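Local structure of N-acetyl-beta-D glucosaminidase (Rhizomucor miehei CAU432, 4ZM6) at residues 411-422 with 506-516; 475-483 with 492-501. The protein probably cleaves beta-linked N-acetylglucosamine as a family 3 glycoside hydrolase and binds acetyl-CoA in its GCN5-related glucosamine N-acetyltransferase region. All blocks are in the same frame, centred on the assembly; numbering follows the deposited sequence.

Contact 1: 411-422 with 506-516; sequences PFNSFHASLLKR and HEAAVRLIFGE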
loop_
_atom_site.group_PDB
_atom_site.type_symbol
_atom_site.label_atom_id
_atom_site.label_comp_id
_atom_site.label_asym_id
_atom_site.label_seq_id
_atom_site.Cartn_x
_atom_site.Cartn_y
_atom_site.Cartn_z
ATOM N N PRO A 411 40.087 -14.486 -8.254
ATOM C CA PRO A 411 38.848 -14.168 -8.958
ATOM C C PRO A 411 38.947 -12.928 -9.797
ATOM O O PRO A 411 38.088 -12.658 -10.603
ATOM C CB PRO A 411 37.878 -13.949 -7.833
ATOM C CG PRO A 411 38.655 -13.177 -6.879
ATOM C CD PRO A 411 39.972 -13.845 -6.850
ATOM N N PHE A 412 40.058 -12.231 -9.672
ATOM C CA PHE A 412 40.282 -11.001 -10.387
ATOM C C PHE A 412 41.033 -11.219 -11.668
ATOM O O PHE A 412 41.390 -10.301 -12.338
ATOM C CB PHE A 412 41.118 -10.108 -9.543
ATOM C CG PHE A 412 40.349 -9.167 -8.732
ATOM C CD1 PHE A 412 39.764 -8.083 -9.299
ATOM C CD2 PHE A 412 40.240 -9.349 -7.387
ATOM C CE1 PHE A 412 39.070 -7.190 -8.531
ATOM C CE2 PHE A 412 39.556 -8.462 -6.607
ATOM C CZ PHE A 412 38.969 -7.379 -7.180
ATOM N N ASN A 413 41.293 -12.453 -11.983
ATOM C CA ASN A 413 41.912 -12.825 -13.258
ATOM C C ASN A 413 41.034 -12.566 -14.469
ATOM O O ASN A 413 41.543 -12.237 -15.542
ATOM C CB ASN A 413 42.267 -14.314 -13.272
ATOM C CG ASN A 413 43.491 -14.631 -12.452
ATOM O OD1 ASN A 413 44.094 -13.752 -11.828
ATOM N ND2 ASN A 413 43.869 -15.901 -12.446
ATOM N N SER A 414 39.727 -12.773 -14.318
ATOM C CA SER A 414 38.784 -12.455 -15.384
ATOM C C SER A 414 38.819 -10.950 -15.666
ATOM O O SER A 414 38.800 -10.523 -16.819
ATOM C CB SER A 414 37.370 -12.910 -15.018
ATOM O OG SER A 414 37.010 -12.490 -13.715
ATOM N N PHE A 415 38.888 -10.150 -14.607
ATOM C CA PHE A 415 39.084 -8.715 -14.754
ATOM C C PHE A 415 40.320 -8.501 -15.625
ATOM O O PHE A 415 40.261 -7.783 -16.616
ATOM C CB PHE A 415 39.254 -8.045 -13.377
ATOM C CG PHE A 415 38.790 -6.608 -13.321
ATOM C CD1 PHE A 415 39.443 -5.617 -14.037
ATOM C CD2 PHE A 415 37.719 -6.246 -12.519
ATOM C CE1 PHE A 415 39.028 -4.297 -13.968
ATOM C CE2 PHE A 415 37.296 -4.932 -12.446
ATOM C CZ PHE A 415 37.953 -3.954 -13.171
ATOM N N HIS A 416 41.419 -9.158 -15.258
ATOM C CA HIS A 416 42.685 -9.074 -15.997
ATOM C C HIS A 416 42.506 -9.422 -17.463
ATOM O O HIS A 416 42.918 -8.667 -18.334
ATOM C CB HIS A 416 43.742 -9.995 -15.371
ATOM C CG HIS A 416 45.027 -10.056 -16.137
ATOM N ND1 HIS A 416 45.818 -8.947 -16.352
ATOM C CD2 HIS A 416 45.664 -11.093 -16.732
ATOM C CE1 HIS A 416 46.882 -9.296 -17.050
ATOM N NE2 HIS A 416 46.814 -10.593 -17.292
ATOM N N ALA A 417 41.884 -10.566 -17.724
ATOM C CA ALA A 417 41.570 -10.994 -19.092
ATOM C C ALA A 417 40.831 -9.912 -19.876
ATOM O O ALA A 417 41.175 -9.611 -21.022
ATOM C CB ALA A 417 40.735 -12.263 -19.060
ATOM N N SER A 418 39.833 -9.331 -19.261
ATOM C CA SER A 418 39.011 -8.382 -19.939
ATOM C C SER A 418 39.735 -7.106 -20.197
ATOM O O SER A 418 39.435 -6.422 -21.128
ATOM C CB SER A 418 37.741 -8.128 -19.151
ATOM O OG SER A 418 36.897 -9.247 -19.184
ATOM N N LEU A 419 40.685 -6.774 -19.359
ATOM C CA LEU A 419 41.478 -5.581 -19.570
ATOM C C LEU A 419 42.393 -5.749 -20.753
ATOM O O LEU A 419 42.676 -4.833 -21.474
ATOM C CB LEU A 419 42.355 -5.375 -18.374
ATOM C CG LEU A 419 41.667 -4.673 -17.260
ATOM C CD1 LEU A 419 42.610 -4.633 -16.102
ATOM C CD2 LEU A 419 41.368 -3.292 -17.751
ATOM N N LEU A 420 42.892 -6.948 -20.897
ATOM C CA LEU A 420 43.793 -7.337 -21.995
ATOM C C LEU A 420 43.177 -7.162 -23.384
ATOM O O LEU A 420 43.885 -6.818 -24.332
ATOM C CB LEU A 420 44.267 -8.789 -21.848
ATOM C CG LEU A 420 45.425 -9.047 -20.890
ATOM C CD1 LEU A 420 45.573 -10.545 -20.666
ATOM C CD2 LEU A 420 46.717 -8.439 -21.420
ATOM N N LYS A 421 41.876 -7.411 -23.515
ATOM C CA LYS A 421 41.200 -7.226 -24.804
ATOM C C LYS A 421 41.283 -5.761 -25.281
ATOM O O LYS A 421 41.320 -5.506 -26.488
ATOM C CB LYS A 421 39.744 -7.710 -24.751
ATOM N N ARG A 422 41.348 -4.814 -24.341
ATOM C CA ARG A 422 41.403 -3.385 -24.669
ATOM C C ARG A 422 42.809 -2.790 -24.658
ATOM O O ARG A 422 43.068 -1.824 -25.376
ATOM C CB ARG A 422 40.531 -2.557 -23.707
ATOM C CG ARG A 422 39.032 -2.672 -23.926
ATOM C CD ARG A 422 38.477 -3.917 -23.263
ATOM N NE ARG A 422 37.099 -4.185 -23.646
ATOM C CZ ARG A 422 36.425 -5.284 -23.319
ATOM N NH1 ARG A 422 36.990 -6.235 -22.584
ATOM N NH2 ARG A 422 35.173 -5.434 -23.732
ATOM N N HIS A 506 32.871 -8.613 -14.422
ATOM C CA HIS A 506 34.155 -7.969 -14.701
ATOM C C HIS A 506 34.254 -7.511 -16.163
ATOM O O HIS A 506 34.769 -6.427 -16.442
ATOM C CB HIS A 506 35.321 -8.901 -14.358
ATOM C CG HIS A 506 35.470 -9.170 -12.891
ATOM N ND1 HIS A 506 36.115 -10.285 -12.398
ATOM C CD2 HIS A 506 35.048 -8.473 -11.808
ATOM C CE1 HIS A 506 36.092 -10.258 -11.078
ATOM N NE2 HIS A 506 35.451 -9.170 -10.695
ATOM N N GLU A 507 33.761 -8.323 -17.095
ATOM C CA GLU A 507 33.761 -7.920 -18.495
ATOM C C GLU A 507 32.994 -6.606 -18.632
ATOM O O GLU A 507 33.533 -5.618 -19.122
ATOM C CB GLU A 507 33.168 -9.022 -19.380
ATOM C CG GLU A 507 32.904 -8.633 -20.835
ATOM C CD GLU A 507 34.152 -8.254 -21.618
ATOM O OE1 GLU A 507 34.006 -7.753 -22.759
ATOM O OE2 GLU A 507 35.278 -8.463 -21.109
ATOM N N ALA A 508 31.753 -6.588 -18.157
ATOM C CA ALA A 508 30.926 -5.381 -18.190
ATOM C C ALA A 508 31.572 -4.192 -17.475
ATOM O O ALA A 508 31.446 -3.052 -17.914
ATOM C CB ALA A 508 29.572 -5.671 -17.576
ATOM N N ALA A 509 32.254 -4.459 -16.367
ATOM C CA ALA A 509 32.945 -3.402 -15.630
ATOM C C ALA A 509 34.082 -2.783 -16.448
ATOM O O ALA A 509 34.302 -1.569 -16.399
ATOM C CB ALA A 509 33.473 -3.940 -14.311
ATOM N N VAL A 510 34.797 -3.615 -17.200
ATOM C CA VAL A 510 35.841 -3.121 -18.093
ATOM C C VAL A 510 35.236 -2.334 -19.254
ATOM O O VAL A 510 35.716 -1.251 -19.593
ATOM C CB VAL A 510 36.717 -4.268 -18.619
ATOM C CG1 VAL A 510 37.609 -3.792 -19.755
ATOM C CG2 VAL A 510 37.558 -4.833 -17.485
ATOM N N ARG A 511 34.176 -2.872 -19.846
ATOM C CA ARG A 511 33.450 -2.165 -20.909
ATOM C C ARG A 511 33.034 -0.758 -20.469
ATOM O O ARG A 511 33.149 0.203 -21.235
ATOM C CB ARG A 511 32.211 -2.952 -21.334
ATOM C CG ARG A 511 32.520 -4.314 -21.929
ATOM C CD ARG A 511 31.323 -4.863 -22.675
ATOM N NE ARG A 511 31.154 -4.186 -23.959
ATOM C CZ ARG A 511 30.010 -4.107 -24.638
ATOM N NH1 ARG A 511 28.896 -4.658 -24.165
ATOM N NH2 ARG A 511 29.981 -3.459 -25.800
ATOM N N LEU A 512 32.568 -0.654 -19.225
ATOM C CA LEU A 512 32.161 0.621 -18.646
ATOM C C LEU A 512 33.357 1.555 -18.506
ATOM O O LEU A 512 33.268 2.736 -18.843
ATOM C CB LEU A 512 31.518 0.407 -17.274
ATOM C CG LEU A 512 30.257 1.214 -16.952
ATOM C CD1 LEU A 512 29.937 1.072 -15.470
ATOM C CD2 LEU A 512 30.402 2.677 -17.330
ATOM N N ILE A 513 34.468 1.014 -18.010
ATOM C CA ILE A 513 35.688 1.796 -17.788
ATOM C C ILE A 513 36.246 2.363 -19.097
ATOM O O ILE A 513 36.673 3.517 -19.140
ATOM C CB ILE A 513 36.751 0.963 -17.020
ATOM C CG1 ILE A 513 36.327 0.820 -15.550
ATOM C CG2 ILE A 513 38.136 1.601 -17.089
ATOM C CD1 ILE A 513 37.055 -0.267 -14.789
ATOM N N PHE A 514 36.219 1.570 -20.164
ATOM C CA PHE A 514 36.673 2.039 -21.479
ATOM C C PHE A 514 35.582 2.732 -22.305
ATOM O O PHE A 514 35.785 3.022 -23.480
ATOM C CB PHE A 514 37.307 0.888 -22.266
ATOM C CG PHE A 514 38.648 0.485 -21.736
ATOM C CD1 PHE A 514 38.744 -0.388 -20.669
ATOM C CD2 PHE A 514 39.812 1.015 -22.274
ATOM C CE1 PHE A 514 39.974 -0.746 -20.159
ATOM C CE2 PHE A 514 41.050 0.661 -21.768
ATOM C CZ PHE A 514 41.131 -0.225 -20.708
ATOM N N GLY A 515 34.432 3.007 -21.697
ATOM C CA GLY A 515 33.392 3.788 -22.354
ATOM C C GLY A 515 32.659 3.103 -23.493
ATOM O O GLY A 515 32.016 3.768 -24.300
ATOM N N GLU A 516 32.740 1.780 -23.557
ATOM C CA GLU A 516 32.041 1.015 -24.582
ATOM C C GLU A 516 30.564 0.924 -24.251
ATOM O O GLU A 516 29.727 0.769 -25.132
ATOM C CB GLU A 516 32.608 -0.401 -24.662
ATOM C CG GLU A 516 34.064 -0.467 -25.080
ATOM C CD GLU A 516 34.609 -1.877 -25.060
ATOM O OE1 GLU A 516 35.835 -2.036 -25.265
ATOM O OE2 GLU A 516 33.819 -2.821 -24.837
#

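Contact 2: 475-483 with 492-501; sequences LVVAAVMNP and VDTYLVTYEY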
loop_
_atom_site.group_PDB
_atom_site.type_symbol
_atom_site.label_atom_id
_atom_site.label_comp_id
_atom_site.label_asym_id
_atom_site.label_seq_id
_atom_site.Cartn_x
_atom_site.Cartn_y
_atom_site.Cartn_z
ATOM N N LEU A 475 43.490 7.540 -10.989
ATOM C CA LEU A 475 43.060 6.354 -10.256
ATOM C C LEU A 475 41.605 6.055 -10.557
ATOM O O LEU A 475 40.804 6.969 -10.634
ATOM C CB LEU A 475 43.205 6.607 -8.756
ATOM C CG LEU A 475 42.769 5.493 -7.806
ATOM C CD1 LEU A 475 43.680 4.279 -7.948
ATOM C CD2 LEU A 475 42.762 6.008 -6.376
ATOM N N VAL A 476 41.269 4.780 -10.739
ATOM C CA VAL A 476 39.871 4.343 -10.737
ATOM C C VAL A 476 39.786 3.124 -9.822
ATOM O O VAL A 476 40.657 2.255 -9.860
ATOM C CB VAL A 476 39.302 4.045 -12.160
ATOM C CG1 VAL A 476 40.198 4.604 -13.259
ATOM C CG2 VAL A 476 39.069 2.559 -12.397
ATOM N N VAL A 477 38.743 3.070 -8.997
ATOM C CA VAL A 477 38.548 1.967 -8.059
ATOM C C VAL A 477 37.261 1.200 -8.372
ATOM O O VAL A 477 36.172 1.774 -8.371
ATOM C CB VAL A 477 38.494 2.485 -6.612
ATOM C CG1 VAL A 477 38.308 1.330 -5.633
ATOM C CG2 VAL A 477 39.755 3.280 -6.292
ATOM N N ALA A 478 37.402 -0.099 -8.636
ATOM C CA ALA A 478 36.266 -0.979 -8.902
ATOM C C ALA A 478 36.093 -1.976 -7.762
ATOM O O ALA A 478 36.941 -2.854 -7.574
ATOM C CB ALA A 478 36.477 -1.722 -10.212
ATOM N N ALA A 479 35.001 -1.836 -7.007
ATOM C CA ALA A 479 34.640 -2.788 -5.949
ATOM C C ALA A 479 33.735 -3.885 -6.510
ATOM O O ALA A 479 32.671 -3.607 -7.065
ATOM C CB ALA A 479 33.955 -2.070 -4.801
ATOM N N VAL A 480 34.156 -5.135 -6.359
ATOM C CA VAL A 480 33.496 -6.238 -7.050
ATOM C C VAL A 480 32.682 -7.155 -6.133
ATOM O O VAL A 480 31.999 -8.056 -6.612
ATOM C CB VAL A 480 34.509 -7.059 -7.879
ATOM C CG1 VAL A 480 35.238 -6.143 -8.846
ATOM C CG2 VAL A 480 35.511 -7.791 -6.993
ATOM N N MET A 481 32.755 -6.938 -4.823
ATOM C CA MET A 481 31.875 -7.646 -3.893
ATOM C C MET A 481 30.777 -6.686 -3.410
ATOM O O MET A 481 29.911 -6.322 -4.206
ATOM C CB MET A 481 32.689 -8.296 -2.773
ATOM C CG MET A 481 33.563 -9.420 -3.304
ATOM S SD MET A 481 34.469 -10.352 -2.057
ATOM C CE MET A 481 33.184 -11.439 -1.426
ATOM N N ASN A 482 30.796 -6.259 -2.152
ATOM C CA ASN A 482 29.820 -5.273 -1.706
ATOM C C ASN A 482 30.167 -3.890 -2.248
ATOM O O ASN A 482 31.340 -3.541 -2.340
ATOM C CB ASN A 482 29.744 -5.219 -0.179
ATOM C CG ASN A 482 29.235 -6.511 0.429
ATOM O OD1 ASN A 482 28.622 -7.340 -0.249
ATOM N ND2 ASN A 482 29.482 -6.687 1.721
ATOM N N PRO A 483 29.145 -3.090 -2.597
ATOM C CA PRO A 483 29.364 -1.750 -3.151
ATOM C C PRO A 483 29.709 -0.659 -2.135
ATOM O O PRO A 483 29.959 0.485 -2.527
ATOM C CB PRO A 483 28.019 -1.434 -3.807
ATOM C CG PRO A 483 27.035 -2.154 -2.961
ATOM C CD PRO A 483 27.714 -3.447 -2.604
ATOM N N VAL A 492 38.331 9.418 -2.912
ATOM C CA VAL A 492 38.469 8.819 -4.236
ATOM C C VAL A 492 37.432 9.418 -5.172
ATOM O O VAL A 492 36.237 9.303 -4.932
ATOM C CB VAL A 492 38.323 7.283 -4.189
ATOM C CG1 VAL A 492 38.236 6.698 -5.591
ATOM C CG2 VAL A 492 39.496 6.670 -3.439
ATOM N N ASP A 493 37.917 10.064 -6.228
ATOM C CA ASP A 493 37.073 10.816 -7.155
ATOM C C ASP A 493 36.355 9.929 -8.159
ATOM O O ASP A 493 35.320 10.322 -8.705
ATOM C CB ASP A 493 37.914 11.847 -7.917
ATOM C CG ASP A 493 38.386 12.992 -7.035
ATOM O OD1 ASP A 493 37.613 13.428 -6.154
ATOM O OD2 ASP A 493 39.529 13.464 -7.232
ATOM N N THR A 494 36.889 8.737 -8.406
ATOM C CA THR A 494 36.356 7.887 -9.469
ATOM C C THR A 494 36.239 6.429 -8.996
ATOM O O THR A 494 37.238 5.742 -8.788
ATOM C CB THR A 494 37.146 8.084 -10.794
ATOM O OG1 THR A 494 37.221 6.857 -11.529
ATOM C CG2 THR A 494 38.549 8.624 -10.525
ATOM N N TYR A 495 34.990 5.991 -8.830
ATOM C CA TYR A 495 34.648 4.727 -8.179
ATOM C C TYR A 495 33.429 4.105 -8.861
ATOM O O TYR A 495 32.485 4.813 -9.224
ATOM C CB TYR A 495 34.347 4.998 -6.701
ATOM C CG TYR A 495 33.838 3.817 -5.893
ATOM C CD1 TYR A 495 34.697 2.808 -5.476
ATOM C CD2 TYR A 495 32.499 3.733 -5.513
ATOM C CE1 TYR A 495 34.234 1.736 -4.731
ATOM C CE2 TYR A 495 32.028 2.669 -4.766
ATOM C CZ TYR A 495 32.900 1.676 -4.378
ATOM O OH TYR A 495 32.438 0.622 -3.632
ATOM N N LEU A 496 33.464 2.786 -9.040
ATOM C CA LEU A 496 32.346 2.046 -9.639
ATOM C C LEU A 496 32.142 0.721 -8.916
ATOM O O LEU A 496 32.989 0.299 -8.137
ATOM C CB LEU A 496 32.571 1.801 -11.139
ATOM C CG LEU A 496 33.658 0.800 -11.563
ATOM C CD1 LEU A 496 33.292 0.131 -12.880
ATOM C CD2 LEU A 496 35.025 1.462 -11.663
ATOM N N VAL A 497 31.018 0.068 -9.182
ATOM C CA VAL A 497 30.660 -1.163 -8.484
ATOM C C VAL A 497 30.066 -2.180 -9.458
ATOM O O VAL A 497 29.355 -1.810 -10.395
ATOM C CB VAL A 497 29.682 -0.886 -7.320
ATOM C CG1 VAL A 497 30.370 -0.062 -6.240
ATOM C CG2 VAL A 497 28.418 -0.179 -7.804
ATOM N N THR A 498 30.391 -3.454 -9.245
ATOM C CA THR A 498 29.958 -4.525 -10.136
ATOM C C THR A 498 29.007 -5.493 -9.453
ATOM O O THR A 498 28.451 -6.372 -10.110
ATOM C CB THR A 498 31.161 -5.322 -10.686
ATOM O OG1 THR A 498 31.644 -6.243 -9.699
ATOM C CG2 THR A 498 32.290 -4.375 -11.105
ATOM N N TYR A 499 28.848 -5.355 -8.135
ATOM C CA TYR A 499 27.919 -6.173 -7.347
ATOM C C TYR A 499 28.227 -7.682 -7.327
ATOM O O TYR A 499 27.491 -8.447 -6.697
ATOM C CB TYR A 499 26.468 -5.945 -7.812
ATOM C CG TYR A 499 26.060 -4.488 -7.902
ATOM C CD1 TYR A 499 25.785 -3.752 -6.752
ATOM C CD2 TYR A 499 25.947 -3.847 -9.131
ATOM C CE1 TYR A 499 25.411 -2.420 -6.824
ATOM C CE2 TYR A 499 25.577 -2.513 -9.213
ATOM C CZ TYR A 499 25.309 -1.805 -8.055
ATOM O OH TYR A 499 24.934 -0.480 -8.126
ATOM N N GLU A 500 29.289 -8.113 -8.011
ATOM C CA GLU A 500 29.720 -9.516 -7.987
ATOM C C GLU A 500 31.013 -9.675 -8.775
ATOM O O GLU A 500 31.289 -8.893 -9.687
ATOM C CB GLU A 500 28.648 -10.455 -8.553
ATOM C CG GLU A 500 28.280 -10.201 -10.006
ATOM C CD GLU A 500 27.115 -11.060 -10.456
ATOM O OE1 GLU A 500 27.335 -11.985 -11.270
ATOM O OE2 GLU A 500 25.983 -10.818 -9.978
ATOM N N TYR A 501 31.792 -10.697 -8.425
ATOM C CA TYR A 501 33.110 -10.900 -9.030
ATOM C C TYR A 501 33.118 -11.978 -10.111
ATOM O O TYR A 501 34.168 -12.551 -10.417
ATOM C CB TYR A 501 34.173 -11.200 -7.959
ATOM C CG TYR A 501 33.818 -12.299 -6.979
ATOM C CD1 TYR A 501 33.450 -13.569 -7.412
ATOM C CD2 TYR A 501 33.869 -12.069 -5.614
ATOM C CE1 TYR A 501 33.132 -14.570 -6.510
ATOM C CE2 TYR A 501 33.555 -13.062 -4.707
ATOM C CZ TYR A 501 33.188 -14.311 -5.159
ATOM O OH TYR A 501 32.872 -15.299 -4.262
HETATM O O HOH W 1 30.075 -4.104 -5.691
#

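Contact 1: 411-422 with 506-516
From Phe-415 beside His-506 to Arg-422 beside Phe-514, helix 413-422 and the 506-513 portion of helix 503-513 run in broadly the same direction, their axes approaching to 8.6 Å at a crossing angle of -39°. At the N-terminal end, Ser-414 OG meets His-506 ND1 at the imidazole edge in a 2.7 Å hydrogen bond, and Pro-411 O lies at the same ring's edge beside CE1. One face of this imidazole receives Phe-415 CB in a CH-pi contact, while the phenyl ring lies obliquely to it. With CG anti to the backbone N (chi1 -151°), the Phe-415 ring enters a hole formed by His-506, Ala-509, Val-510 and Ile-513. Val-510 returns the fit as a knob among Phe-415, Ser-418, Leu-419 and Arg-422. Leu-419 CD2 touches the edge of the Phe-514 ring, whereas Arg-422 CB sits over the centre of one face, 3.7 Å from the ring centroid. Beyond CB the arginine chain bends at chi2, and its guanidinium is gripped by two carboxylates. Its NH1 and NH2 take Glu-507 end-on, NH2 reaching OE1 at 2.8 Å from above the carboxylate plane. Side-on, NE and NH2 hold Glu-516, the nearly straight NE bond to OE1 measuring 3.0 Å. Ser-418 OG gives Glu-507 OE2 a 2.6 Å hydrogen bond that steadies the carboxylate, while Ser-418 O accepts from Arg-422 NH1. Glu-516 OE2 also accepts from Arg-511 NE; Arg-511 NH1 in turn pairs with Asp-369. Gly-515, with positive phi, closes the second helix in a Schellman motif, and Glu-516, just after it, meets Arg-422. Knobs-into-holes packing beside a salt-bridge network thus joins two helices, consistent with the alpha/beta sandwich domain following the barrel in many family 3 glycoside hydrolases.

Contact 2: 475-483 with 492-501
Tyr-495 OH donates to Pro-483 O at 2.7 Å, approaching from above the carbonyl plane and tying the loop after strand 475-479 to strand 494-497. The strands themselves are parallel: Val-477 N bonds to Thr-494 O, Leu-496 N to Val-477 O, Ala-479 N to Leu-496 O and Thr-498 N to Ala-479 O, all between 3.0 and 3.2 Å. At the C-terminal ends of the strands, a water gives hydrogen bonds to Ala-479 O and Met-481 O and takes one from Tyr-499 N, linking the end of strand 475-479 and the loop after it to the backbone of Tyr-499. Thr-498 OG1 bonds Glu-500 O within the turn that follows. On one face of the sheet the Tyr-495 ring, swung away from its backbone N (chi1 174°) and so carried toward Pro-483 O, crosses Val-477 at a slant with Val-477 CB at its edge, and reaches Ala-479 CB with its CE1 and OH end. Val-492 CG1 meets Val-477 CG2, and Pro-483 CB packs on Val-497 CG1 at 3.7 Å. On the other face Leu-496 CD2 rests against Ala-478 CB. Met-481 approaches the edge of the Tyr-501 ring, its SD 5.1 Å from the centroid in a Met-aromatic contact. This is a parallel strand pair inside a six-stranded mixed sheet, between parallel strand 447-452 and antiparallel strand 373-377.

Overall arrangement
Both contacts belong to one alpha/beta unit: contact 2 pairs two inner strands of its six-stranded sheet, and contact 1 joins helices that cover the sheet. Strand 494-497 is followed, after a short loop, by helix 503-513, so the chain passes from one contact to the other. His-506, Ala-509 and Phe-412 of contact 1 touch Tyr-501, Thr-498 and Val-480 of contact 2. Contact 2 is buried, held mainly by backbone hydrogen bonds and by aliphatic and tyrosine side chains. Contact 1 is only partly buried: aromatic and aliphatic groups pack near the sheet, while charged groups pair at the more exposed C-terminal ends of the helices; the side chain of Arg-511 is about 10 Å from bound acetyl coenzyme A.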